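Local coordinates for protein Bd3459 (Bdellovibrio bacteriovorus, PDB 5CEC) that acts as a predatory endopeptidase, probably on cell-wall peptidoglycan, and is bound by the immunity protein Bd3460, at residues D105-G110 / A222-N227; T192-K197 / V203-R208; N258-W261 / G265-A268; G347-G352 / Q408-N413. The protein carries 1 engineered substitution. All blocks are in the same frame, centred on the assembly; numbering follows the deposited sequence.

Contact 1 of 4, residues D105-G110 / A222-N227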
loop_
_atom_site.group_PDB
_atom_site.type_symbol
_atom_site.label_atom_id
_atom_site.label_comp_id
_atom_site.label_asym_id
_atom_site.label_seq_id
_atom_site.Cartn_x
_atom_site.Cartn_y
_atom_site.Cartn_z
ATOM N N ASP A 105 -32.888 0.633 21.744
ATOM C CA ASP A 105 -31.855 -0.352 22.050
ATOM C C ASP A 105 -31.385 -0.959 20.750
ATOM O O ASP A 105 -32.206 -1.250 19.861
ATOM C CB ASP A 105 -32.379 -1.472 22.955
ATOM C CG ASP A 105 -32.622 -1.023 24.382
ATOM O OD1 ASP A 105 -32.052 0.001 24.834
ATOM O OD2 ASP A 105 -33.400 -1.732 25.060
ATOM N N ILE A 106 -30.072 -1.161 20.623
ATOM C CA ILE A 106 -29.510 -1.713 19.404
ATOM C C ILE A 106 -28.513 -2.788 19.743
ATOM O O ILE A 106 -27.580 -2.547 20.499
ATOM C CB ILE A 106 -28.848 -0.664 18.517
ATOM C CG1 ILE A 106 -29.881 0.393 18.108
ATOM C CG2 ILE A 106 -28.241 -1.318 17.271
ATOM C CD1 ILE A 106 -29.347 1.464 17.188
ATOM N N HIS A 107 -28.687 -3.966 19.154
ATOM C CA HIS A 107 -27.686 -5.021 19.233
ATOM C C HIS A 107 -27.029 -5.191 17.873
ATOM O O HIS A 107 -27.729 -5.398 16.885
ATOM C CB HIS A 107 -28.272 -6.366 19.656
ATOM C CG HIS A 107 -27.287 -7.500 19.609
ATOM N ND1 HIS A 107 -26.287 -7.658 20.544
ATOM C CD2 HIS A 107 -27.143 -8.521 18.731
ATOM C CE1 HIS A 107 -25.603 -8.753 20.265
ATOM N NE2 HIS A 107 -26.083 -9.279 19.160
ATOM N N ILE A 108 -25.702 -5.093 17.810
ATOM C CA ILE A 108 -24.948 -5.335 16.577
ATOM C C ILE A 108 -24.532 -6.810 16.461
ATOM O O ILE A 108 -23.760 -7.322 17.276
ATOM C CB ILE A 108 -23.709 -4.442 16.469
ATOM C CG1 ILE A 108 -24.094 -2.947 16.525
ATOM C CG2 ILE A 108 -22.970 -4.742 15.180
ATOM C CD1 ILE A 108 -22.914 -2.008 16.615
ATOM N N GLU A 109 -25.104 -7.488 15.480
ATOM C CA GLU A 109 -24.741 -8.829 15.107
ATOM C C GLU A 109 -23.696 -8.686 14.015
ATOM O O GLU A 109 -24.006 -8.327 12.870
ATOM C CB GLU A 109 -25.995 -9.595 14.640
ATOM C CG GLU A 109 -25.686 -10.970 14.054
ATOM C CD GLU A 109 -26.915 -11.693 13.519
ATOM O OE1 GLU A 109 -28.028 -11.137 13.585
ATOM O OE2 GLU A 109 -26.764 -12.820 12.993
ATOM N N GLY A 110 -22.433 -8.904 14.383
ATOM C CA GLY A 110 -21.356 -8.616 13.458
ATOM C C GLY A 110 -21.237 -9.577 12.291
ATOM O O GLY A 110 -21.768 -10.681 12.317
ATOM N N ALA A 222 -24.342 -16.446 20.674
ATOM C CA ALA A 222 -25.129 -17.598 21.164
ATOM C C ALA A 222 -26.070 -17.222 22.289
ATOM O O ALA A 222 -27.049 -17.935 22.527
ATOM C CB ALA A 222 -24.215 -18.742 21.611
ATOM N N GLU A 223 -25.750 -16.141 23.001
ATOM C CA GLU A 223 -26.563 -15.644 24.109
ATOM C C GLU A 223 -27.523 -14.515 23.758
ATOM O O GLU A 223 -28.291 -14.075 24.621
ATOM C CB GLU A 223 -25.659 -15.162 25.233
ATOM C CG GLU A 223 -24.848 -16.290 25.846
ATOM C CD GLU A 223 -23.947 -15.835 26.972
ATOM O OE1 GLU A 223 -23.994 -14.644 27.361
ATOM O OE2 GLU A 223 -23.188 -16.688 27.468
ATOM N N PHE A 224 -27.514 -14.067 22.509
ATOM C CA PHE A 224 -28.340 -12.925 22.141
ATOM C C PHE A 224 -29.767 -13.377 21.912
ATOM O O PHE A 224 -30.010 -14.336 21.175
ATOM C CB PHE A 224 -27.821 -12.240 20.890
ATOM C CG PHE A 224 -28.772 -11.218 20.334
ATOM C CD1 PHE A 224 -29.125 -10.109 21.082
ATOM C CD2 PHE A 224 -29.356 -11.399 19.088
ATOM C CE1 PHE A 224 -30.024 -9.171 20.577
ATOM C CE2 PHE A 224 -30.247 -10.470 18.579
ATOM C CZ PHE A 224 -30.578 -9.357 19.328
ATOM N N GLN A 225 -30.702 -12.653 22.516
ATOM C CA GLN A 225 -32.115 -12.948 22.382
ATOM C C GLN A 225 -32.786 -11.761 21.708
ATOM O O GLN A 225 -32.955 -10.718 22.355
ATOM C CB GLN A 225 -32.725 -13.181 23.776
ATOM C CG GLN A 225 -34.181 -13.626 23.743
ATOM C CD GLN A 225 -34.385 -14.770 22.771
ATOM O OE1 GLN A 225 -34.993 -14.611 21.709
ATOM N NE2 GLN A 225 -33.809 -15.910 23.095
ATOM N N LYS A 226 -33.141 -11.880 20.423
ATOM C CA LYS A 226 -33.778 -10.716 19.765
ATOM C C LYS A 226 -35.161 -10.492 20.350
ATOM O O LYS A 226 -35.918 -11.437 20.585
ATOM C CB LYS A 226 -33.769 -10.729 18.213
ATOM C CG LYS A 226 -34.833 -11.510 17.453
ATOM C CD LYS A 226 -34.606 -11.338 15.950
ATOM C CE LYS A 226 -35.440 -12.285 15.111
ATOM N NZ LYS A 226 -36.874 -11.977 15.259
ATOM N N ASN A 227 -35.450 -9.225 20.619
ATOM C CA ASN A 227 -36.734 -8.801 21.171
ATOM C C ASN A 227 -37.863 -9.041 20.152
ATOM O O ASN A 227 -37.679 -8.863 18.945
ATOM C CB ASN A 227 -36.623 -7.329 21.582
ATOM C CG ASN A 227 -37.816 -6.833 22.391
ATOM O OD1 ASN A 227 -38.974 -7.010 22.008
ATOM N ND2 ASN A 227 -37.528 -6.168 23.505
#
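His107 lays its imidazole flat against the phenyl ring of Phe224, an offset stack with centroids 3.8 Å apart and planes only 11° from parallel. Going outward, the histidine's CB already touches the phenyl rim, 3.4 Å from Phe224 CE1. CG comes closest, with Phe224 CE1 at 3.3 Å. Here the chain divides: His107 CD2 sits over the middle of the phenyl ring, and NE2 reaches the root of the ring, 3.5 Å from Phe224 CG. ND1 lies nearer the phenyl rim, and its hydrogen bond goes to the hydroxyl of Thr140, which should hold the imidazole at this rotation. The histidine belongs to strand 104-109, an inner strand of a mixed sheet, lying parallel to strand 135-141 and antiparallel to strand 91-98. Phe224 comes from the loop that joins strand 212-218, at one margin of that sheet, to strand 231-236 on the far side of strand 91-98, so the loop passes over the sheet surface and drops its ring onto it. With CG anti to the backbone N in both (chi1 174° in His107), each side chain reaches out toward the other segment, and the two come from opposite directions, face to face. The phenyl's other face is met by its own loop, where Lys226 N stands 3.7 Å above the ring plane toward the rim. His95, the backbone partner of His107 on strand 91-98, brings a second imidazole against Phe224, this one steeply inclined.

Contact 2 of 4, residues T192-K197 / V203-R208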
loop_
_atom_site.group_PDB
_atom_site.type_symbol
_atom_site.label_atom_id
_atom_site.label_comp_id
_atom_site.label_asym_id
_atom_site.label_seq_id
_atom_site.Cartn_x
_atom_site.Cartn_y
_atom_site.Cartn_z
ATOM N N THR A 192 -15.902 15.513 6.877
ATOM C CA THR A 192 -16.148 16.200 5.595
ATOM C C THR A 192 -15.301 15.599 4.443
ATOM O O THR A 192 -15.792 15.466 3.334
ATOM C CB THR A 192 -16.042 17.734 5.684
ATOM O OG1 THR A 192 -14.704 18.088 5.936
ATOM C CG2 THR A 192 -16.964 18.276 6.796
ATOM N N ILE A 193 -14.085 15.134 4.741
ATOM C CA ILE A 193 -13.265 14.444 3.731
ATOM C C ILE A 193 -14.019 13.211 3.253
ATOM O O ILE A 193 -14.148 12.990 2.045
ATOM C CB ILE A 193 -11.869 14.084 4.280
ATOM C CG1 ILE A 193 -11.025 15.349 4.524
ATOM C CG2 ILE A 193 -11.136 13.100 3.349
ATOM C CD1 ILE A 193 -9.810 15.105 5.392
ATOM N N LEU A 194 -14.574 12.449 4.196
ATOM C CA LEU A 194 -15.299 11.232 3.818
ATOM C C LEU A 194 -16.571 11.575 3.031
ATOM O O LEU A 194 -16.878 10.928 2.032
ATOM C CB LEU A 194 -15.683 10.432 5.052
ATOM C CG LEU A 194 -16.473 9.151 4.784
ATOM C CD1 LEU A 194 -15.628 8.174 3.977
ATOM C CD2 LEU A 194 -16.963 8.570 6.100
ATOM N N LYS A 195 -17.321 12.563 3.507
ATOM C CA LYS A 195 -18.597 12.914 2.898
ATOM C C LYS A 195 -18.393 13.335 1.447
ATOM O O LYS A 195 -19.211 12.998 0.580
ATOM C CB LYS A 195 -19.301 14.020 3.707
ATOM C CG LYS A 195 -20.622 14.509 3.120
ATOM C CD LYS A 195 -21.338 15.440 4.077
ATOM C CE LYS A 195 -22.696 15.856 3.525
ATOM N NZ LYS A 195 -22.582 16.694 2.306
ATOM N N THR A 196 -17.300 14.054 1.178
ATOM C CA THR A 196 -16.976 14.469 -0.177
ATOM C C THR A 196 -16.633 13.287 -1.071
ATOM O O THR A 196 -17.088 13.228 -2.199
ATOM C CB THR A 196 -15.821 15.478 -0.163
ATOM O OG1 THR A 196 -16.246 16.635 0.566
ATOM C CG2 THR A 196 -15.411 15.890 -1.568
ATOM N N LYS A 197 -15.834 12.349 -0.556
ATOM C CA LYS A 197 -15.558 11.096 -1.277
ATOM C C LYS A 197 -16.835 10.321 -1.530
ATOM O O LYS A 197 -17.052 9.827 -2.643
ATOM C CB LYS A 197 -14.577 10.220 -0.503
ATOM C CG LYS A 197 -13.163 10.746 -0.495
ATOM C CD LYS A 197 -12.294 9.952 0.442
ATOM C CE LYS A 197 -10.914 10.580 0.572
ATOM N NZ LYS A 197 -10.056 10.265 -0.601
ATOM N N VAL A 203 -23.144 8.443 -2.952
ATOM C CA VAL A 203 -23.685 8.124 -1.644
ATOM C C VAL A 203 -23.973 9.411 -0.865
ATOM O O VAL A 203 -23.108 10.287 -0.750
ATOM C CB VAL A 203 -22.699 7.251 -0.836
ATOM C CG1 VAL A 203 -23.187 7.023 0.605
ATOM C CG2 VAL A 203 -22.464 5.916 -1.533
ATOM N N GLN A 204 -25.183 9.478 -0.304
ATOM C CA GLN A 204 -25.641 10.587 0.511
ATOM C C GLN A 204 -25.286 10.379 1.972
ATOM O O GLN A 204 -25.378 9.263 2.487
ATOM C CB GLN A 204 -27.157 10.711 0.355
ATOM C CG GLN A 204 -27.850 11.773 1.173
ATOM C CD GLN A 204 -29.351 11.571 1.153
ATOM O OE1 GLN A 204 -29.961 11.529 0.081
ATOM N NE2 GLN A 204 -29.948 11.408 2.334
ATOM N N MET A 205 -24.850 11.446 2.625
ATOM C CA MET A 205 -24.529 11.446 4.049
ATOM C C MET A 205 -25.116 12.683 4.714
ATOM O O MET A 205 -25.290 13.729 4.069
ATOM C CB MET A 205 -23.019 11.334 4.270
ATOM C CG MET A 205 -22.436 10.017 3.779
ATOM S SD MET A 205 -20.692 9.831 4.143
ATOM C CE MET A 205 -20.719 9.615 5.911
ATOM N N SER A 206 -25.360 12.562 6.014
ATOM C CA SER A 206 -25.923 13.641 6.802
ATOM C C SER A 206 -24.923 14.804 6.934
ATOM O O SER A 206 -23.719 14.603 6.907
ATOM C CB SER A 206 -26.371 13.113 8.164
ATOM O OG SER A 206 -25.291 12.828 8.999
ATOM N N ASN A 207 -25.440 16.024 7.033
ATOM C CA ASN A 207 -24.577 17.178 7.223
ATOM C C ASN A 207 -24.022 17.301 8.654
ATOM O O ASN A 207 -22.928 17.822 8.834
ATOM C CB ASN A 207 -25.298 18.468 6.791
ATOM C CG ASN A 207 -25.685 18.459 5.309
ATOM O OD1 ASN A 207 -24.871 18.115 4.444
ATOM N ND2 ASN A 207 -26.936 18.836 5.010
ATOM N N ARG A 208 -24.772 16.841 9.658
ATOM C CA ARG A 208 -24.463 17.084 11.080
ATOM C C ARG A 208 -24.676 15.816 11.880
ATOM O O ARG A 208 -25.558 15.746 12.722
ATOM C CB ARG A 208 -25.407 18.160 11.656
ATOM C CG ARG A 208 -25.273 19.551 11.085
ATOM C CD ARG A 208 -24.487 20.476 12.014
ATOM N NE ARG A 208 -24.299 21.792 11.408
ATOM C CZ ARG A 208 -23.448 22.067 10.417
ATOM N NH1 ARG A 208 -22.669 21.128 9.881
ATOM N NH2 ARG A 208 -23.374 23.309 9.946
HETATM O O HOH W 1 -22.023 12.302 0.778
#
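Lys195 stretches its methylenes along the backbone of Met205 and Ser206, running past the Met205 side chain in the opposite direction. CG of Lys195 lies 4.1 Å from Met205 CB. Farther out, Lys195 CE is 3.4 Å from Met205 O and 3.3 Å from Asn207 OD1; a bend in the last torsion (chi4 -66°) then turns NZ aside, 3.4 Å from that same OD1. Met205 packs against the helix. Its SD lies 3.9 Å from Lys195 CA, and the turn at chi3 (71°) carries CE on to Leu194, 3.9 Å from CD2, the two side chains meeting at about a right angle. At the other end, one water donates to both Lys195 O (2.9 Å) and Val203 O (2.8 Å), bridging the backbones. All this joins helix 188-200 to the loop that doubles back beside it toward strand 212-218. Tyr191, a turn earlier on the helix, adds a hydrogen bond from its hydroxyl to Ser206 O, and Ser126 of helix 118-130 touches Met205. The chemistry is graded: methionine and leucine carbon inside, then lysine methylenes over carbonyl oxygens, with the bridging water as the clear polar link between the two segments.

Contact 3 of 4, residues N258-W261 / G265-A268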
loop_
_atom_site.group_PDB
_atom_site.type_symbol
_atom_site.label_atom_id
_atom_site.label_comp_id
_atom_site.label_asym_id
_atom_site.label_seq_id
_atom_site.Cartn_x
_atom_site.Cartn_y
_atom_site.Cartn_z
ATOM N N ASN A 258 -7.060 -9.657 9.026
ATOM C CA ASN A 258 -8.393 -10.026 9.409
ATOM C C ASN A 258 -9.091 -10.919 8.393
ATOM O O ASN A 258 -9.831 -11.791 8.791
ATOM C CB ASN A 258 -9.231 -8.799 9.795
ATOM C CG ASN A 258 -8.954 -8.382 11.223
ATOM O OD1 ASN A 258 -9.469 -9.007 12.148
ATOM N ND2 ASN A 258 -8.060 -7.411 11.409
ATOM N N LEU A 259 -8.853 -10.688 7.103
ATOM C CA LEU A 259 -9.390 -11.606 6.107
ATOM C C LEU A 259 -8.833 -13.014 6.358
ATOM O O LEU A 259 -9.571 -13.984 6.315
ATOM C CB LEU A 259 -9.068 -11.160 4.693
ATOM C CG LEU A 259 -9.916 -10.021 4.136
ATOM C CD1 LEU A 259 -9.328 -9.497 2.864
ATOM C CD2 LEU A 259 -11.377 -10.440 3.933
ATOM N N TYR A 260 -7.520 -13.118 6.584
ATOM C CA TYR A 260 -6.861 -14.417 6.778
ATOM C C TYR A 260 -7.407 -15.118 7.997
ATOM O O TYR A 260 -7.704 -16.325 7.949
ATOM C CB TYR A 260 -5.380 -14.157 6.871
ATOM C CG TYR A 260 -4.443 -15.304 7.020
ATOM C CD1 TYR A 260 -4.050 -15.745 8.280
ATOM C CD2 TYR A 260 -3.879 -15.908 5.912
ATOM C CE1 TYR A 260 -3.117 -16.751 8.429
ATOM C CE2 TYR A 260 -2.956 -16.945 6.051
ATOM C CZ TYR A 260 -2.582 -17.358 7.302
ATOM O OH TYR A 260 -1.645 -18.345 7.393
ATOM N N TRP A 261 -7.600 -14.397 9.097
ATOM C CA TRP A 261 -8.187 -15.003 10.282
ATOM C C TRP A 261 -9.648 -15.370 10.077
ATOM O O TRP A 261 -10.091 -16.452 10.478
ATOM C CB TRP A 261 -8.049 -14.082 11.488
ATOM C CG TRP A 261 -6.641 -13.807 11.882
ATOM C CD1 TRP A 261 -5.558 -14.638 11.782
ATOM C CD2 TRP A 261 -6.150 -12.588 12.452
ATOM N NE1 TRP A 261 -4.433 -14.018 12.282
ATOM C CE2 TRP A 261 -4.768 -12.746 12.662
ATOM C CE3 TRP A 261 -6.741 -11.365 12.792
ATOM C CZ2 TRP A 261 -3.985 -11.738 13.216
ATOM C CZ3 TRP A 261 -5.932 -10.352 13.314
ATOM C CH2 TRP A 261 -4.583 -10.559 13.528
ATOM N N GLY A 265 -7.499 -18.840 9.353
ATOM C CA GLY A 265 -6.108 -18.750 9.747
ATOM C C GLY A 265 -5.224 -19.779 9.053
ATOM O O GLY A 265 -5.564 -20.340 7.987
ATOM N N THR A 266 -4.077 -20.039 9.666
ATOM C CA THR A 266 -3.030 -20.822 9.013
ATOM C C THR A 266 -3.438 -22.253 8.717
ATOM O O THR A 266 -3.138 -22.756 7.634
ATOM C CB THR A 266 -1.746 -20.771 9.845
ATOM O OG1 THR A 266 -1.329 -19.395 9.938
ATOM C CG2 THR A 266 -0.613 -21.620 9.215
ATOM N N GLU A 267 -4.118 -22.924 9.647
ATOM C CA GLU A 267 -4.534 -24.297 9.350
ATOM C C GLU A 267 -5.435 -24.334 8.132
ATOM O O GLU A 267 -5.295 -25.213 7.287
ATOM C CB GLU A 267 -5.221 -24.927 10.556
ATOM C CG GLU A 267 -4.253 -25.206 11.693
ATOM C CD GLU A 267 -4.871 -26.004 12.837
ATOM O OE1 GLU A 267 -6.042 -26.443 12.743
ATOM O OE2 GLU A 267 -4.161 -26.212 13.843
ATOM N N ALA A 268 -6.358 -23.386 8.027
ATOM C CA ALA A 268 -7.281 -23.349 6.894
ATOM C C ALA A 268 -6.579 -22.945 5.596
ATOM O O ALA A 268 -6.860 -23.491 4.525
ATOM C CB ALA A 268 -8.442 -22.415 7.185
#
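This contact is the junction between two consecutive helices, in which the last turn of helix 253-262 is tied to the first turn of helix 265-277 by one backbone and one side-chain hydrogen bond, both made by Tyr260. The backbone bond runs from Gly265 N to Tyr260 O, 2.9 Å long and somewhat bent, with an N-H...O angle of 148°. Its donor comes five residues after its acceptor, one more than in an alpha helix, as happens where a helix ends; Trp261 O, which would be the regular partner, is 3.7 Å from Gly265 N. Gly265 has a positive phi (70°), a backbone shape that glycine adopts easily, and from there the chain sets off into the second helix. The tyrosine side chain spans the same junction. With CG anti to the backbone N (chi1 -178°), its ring leans out over the link: CD1 is 3.9 Å from Gly265 CA, and Gly265 O stands above one face toward the rim. At the far end, Tyr260 OH and Thr266 OG1 share a hydrogen bond of 2.8 Å. The threonine oxygen lies in the ring plane at its edge, and Tyr260 CE1 is also near Thr266 N, at 3.6 Å. The buried phenol thus has its polar end satisfied by the incoming helix. Around the junction, Tyr260 also touches Phe286, while Lys163 makes a cation-pi contact with Trp261. Helix 72-84, whose start probably carries the family's SxxK motif, backs both helices, with Thr76 against Leu259 and Trp79 against Ala268.

Contact 4 of 4, residues G347-G352 / Q408-N413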
loop_
_atom_site.group_PDB
_atom_site.type_symbol
_atom_site.label_atom_id
_atom_site.label_comp_id
_atom_site.label_asym_id
_atom_site.label_seq_id
_atom_site.Cartn_x
_atom_site.Cartn_y
_atom_site.Cartn_z
ATOM N N GLY A 347 6.756 4.990 -12.626
ATOM C CA GLY A 347 6.759 5.692 -13.925
ATOM C C GLY A 347 7.346 4.879 -15.058
ATOM O O GLY A 347 7.505 3.676 -14.956
ATOM N N GLY A 348 7.648 5.544 -16.154
ATOM C CA GLY A 348 8.224 4.896 -17.298
ATOM C C GLY A 348 7.205 4.031 -18.020
ATOM O O GLY A 348 5.993 4.319 -18.033
ATOM N N VAL A 349 7.689 2.952 -18.617
ATOM C CA VAL A 349 6.804 2.054 -19.357
ATOM C C VAL A 349 5.764 1.351 -18.484
ATOM O O VAL A 349 4.774 0.847 -19.011
ATOM C CB VAL A 349 7.580 1.029 -20.174
ATOM C CG1 VAL A 349 8.367 1.731 -21.267
ATOM C CG2 VAL A 349 8.475 0.132 -19.327
ATOM N N MET A 350 5.965 1.296 -17.170
ATOM C CA MET A 350 4.953 0.710 -16.298
ATOM C C MET A 350 3.691 1.536 -16.151
ATOM O O MET A 350 2.646 0.997 -15.813
ATOM C CB MET A 350 5.516 0.465 -14.900
ATOM C CG MET A 350 6.529 -0.672 -14.845
ATOM S SD MET A 350 7.290 -0.934 -13.242
ATOM C CE MET A 350 8.211 0.580 -12.996
ATOM N N ALA A 351 3.811 2.858 -16.282
ATOM C CA ALA A 351 2.675 3.734 -16.026
ATOM C C ALA A 351 1.522 3.343 -16.933
ATOM O O ALA A 351 1.658 3.320 -18.130
ATOM C CB ALA A 351 3.089 5.181 -16.220
ATOM N N GLY A 352 0.376 3.065 -16.320
ATOM C CA GLY A 352 -0.841 2.733 -17.037
ATOM C C GLY A 352 -0.921 1.343 -17.625
ATOM O O GLY A 352 -1.958 0.982 -18.178
ATOM N N GLN A 408 12.279 -3.740 -18.370
ATOM C CA GLN A 408 12.992 -4.553 -19.372
ATOM C C GLN A 408 12.057 -5.621 -19.928
ATOM O O GLN A 408 12.038 -5.852 -21.151
ATOM C CB GLN A 408 14.244 -5.188 -18.753
ATOM C CG GLN A 408 15.137 -5.941 -19.731
ATOM C CD GLN A 408 15.690 -5.046 -20.838
ATOM O OE1 GLN A 408 16.093 -3.910 -20.610
ATOM N NE2 GLN A 408 15.699 -5.560 -22.046
ATOM N N LEU A 409 11.302 -6.281 -19.041
ATOM C CA LEU A 409 10.329 -7.280 -19.481
ATOM C C LEU A 409 9.303 -6.703 -20.460
ATOM O O LEU A 409 8.962 -7.317 -21.491
ATOM C CB LEU A 409 9.648 -7.941 -18.265
ATOM C CG LEU A 409 8.548 -8.958 -18.568
ATOM C CD1 LEU A 409 9.095 -10.177 -19.312
ATOM C CD2 LEU A 409 7.879 -9.394 -17.278
ATOM N N ILE A 410 8.835 -5.505 -20.159
ATOM C CA ILE A 410 7.914 -4.817 -21.058
ATOM C C ILE A 410 8.575 -4.487 -22.415
ATOM O O ILE A 410 7.966 -4.725 -23.468
ATOM C CB ILE A 410 7.355 -3.525 -20.374
ATOM C CG1 ILE A 410 6.407 -3.904 -19.243
ATOM C CG2 ILE A 410 6.616 -2.663 -21.400
ATOM C CD1 ILE A 410 6.081 -2.755 -18.322
ATOM N N ASN A 411 9.808 -3.976 -22.374
ATOM C CA ASN A 411 10.592 -3.639 -23.570
ATOM C C ASN A 411 10.672 -4.839 -24.498
ATOM O O ASN A 411 10.520 -4.717 -25.725
ATOM C CB ASN A 411 12.077 -3.267 -23.232
ATOM C CG ASN A 411 12.258 -1.904 -22.582
ATOM O OD1 ASN A 411 11.365 -1.045 -22.588
ATOM N ND2 ASN A 411 13.478 -1.695 -22.001
ATOM N N GLN A 412 10.923 -6.010 -23.905
ATOM C CA GLN A 412 11.124 -7.245 -24.659
ATOM C C GLN A 412 9.843 -7.860 -25.189
ATOM O O GLN A 412 9.892 -8.819 -25.972
ATOM C CB GLN A 412 11.888 -8.249 -23.811
ATOM C CG GLN A 412 13.307 -7.784 -23.593
ATOM C CD GLN A 412 14.071 -8.634 -22.611
ATOM O OE1 GLN A 412 13.487 -9.347 -21.798
ATOM N NE2 GLN A 412 15.381 -8.565 -22.681
ATOM N N ASN A 413 8.704 -7.260 -24.837
ATOM C CA ASN A 413 7.398 -7.685 -25.372
ATOM C C ASN A 413 6.697 -6.553 -26.146
ATOM O O ASN A 413 5.454 -6.449 -26.139
ATOM C CB ASN A 413 6.564 -8.188 -24.187
ATOM C CG ASN A 413 6.994 -9.563 -23.765
ATOM O OD1 ASN A 413 6.605 -10.533 -24.391
ATOM N ND2 ASN A 413 7.840 -9.656 -22.752
#
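Val349 and Ile410 meet because of how their branches are turned. In Val349 (chi1 -66°) CG2 stands between the backbone N and the carbonyl carbon and faces the helix, while in Ile410 CG2 is anti to the backbone N and the longer branch runs out nearly straight (chi2 166°) to CD1. The two side chains slide past each other in opposite directions, and Val349 CG2 settles between the isoleucine branches, 3.9 Å from CD1 and 3.9 Å from CG2 of Ile410. The tip of Ile410 then continues over the short 3-10 turn: CD1 is 3.9 Å from Val349 O and 4.1 Å from Met350 CG, whose side chain crosses it at about a right angle. Through these three residues the loop leading into strand 354-361 packs on the end of helix 394-411, with Pro416 touching both Val349 and Ile410. The helix end closes on itself: Asn413 ND2 gives a straight hydrogen bond to Leu409 O, 2.9 Å at 170°, and Asn413 N bonds to Ile410 O. Beside the apolar patch, Val349 CG1 lies near Asn411 OD1, while the other end of that amide, ND2, bonds to Arg173 O of the Bd3460 chain. Gln408 NE2 reaches Ala207 O of Bd3460, and the backbone of Val349 also bonds to that chain. Loop and helix are thus joined mainly by aliphatic carbon, with no hydrogen bond between them, whereas polar groups from both serve the immunity protein; the packing sets side by side two pieces of the surface that Bd3460 binds.

How the contacts relate
From the N terminus, residues 105-110 open contact 1, which closes at 222-227 after about 110 residues and draws a loop over the mixed sheet. Nested within that span, contact 2 makes a short turn of its own, fastening helix 188-200 to the chain just after it. Contact 3 follows in series and joins consecutive helices 253-262 and 265-277. Last comes contact 4, closing residues 347-352 onto 408-413 around three strands of the antiparallel sheet and helix 394-411. None of the four cross, and none touch. Contacts 1 and 4 lie on opposite sides of the chain's centre, their own centres about 54 Å apart; only contact 4 meets Bd3460.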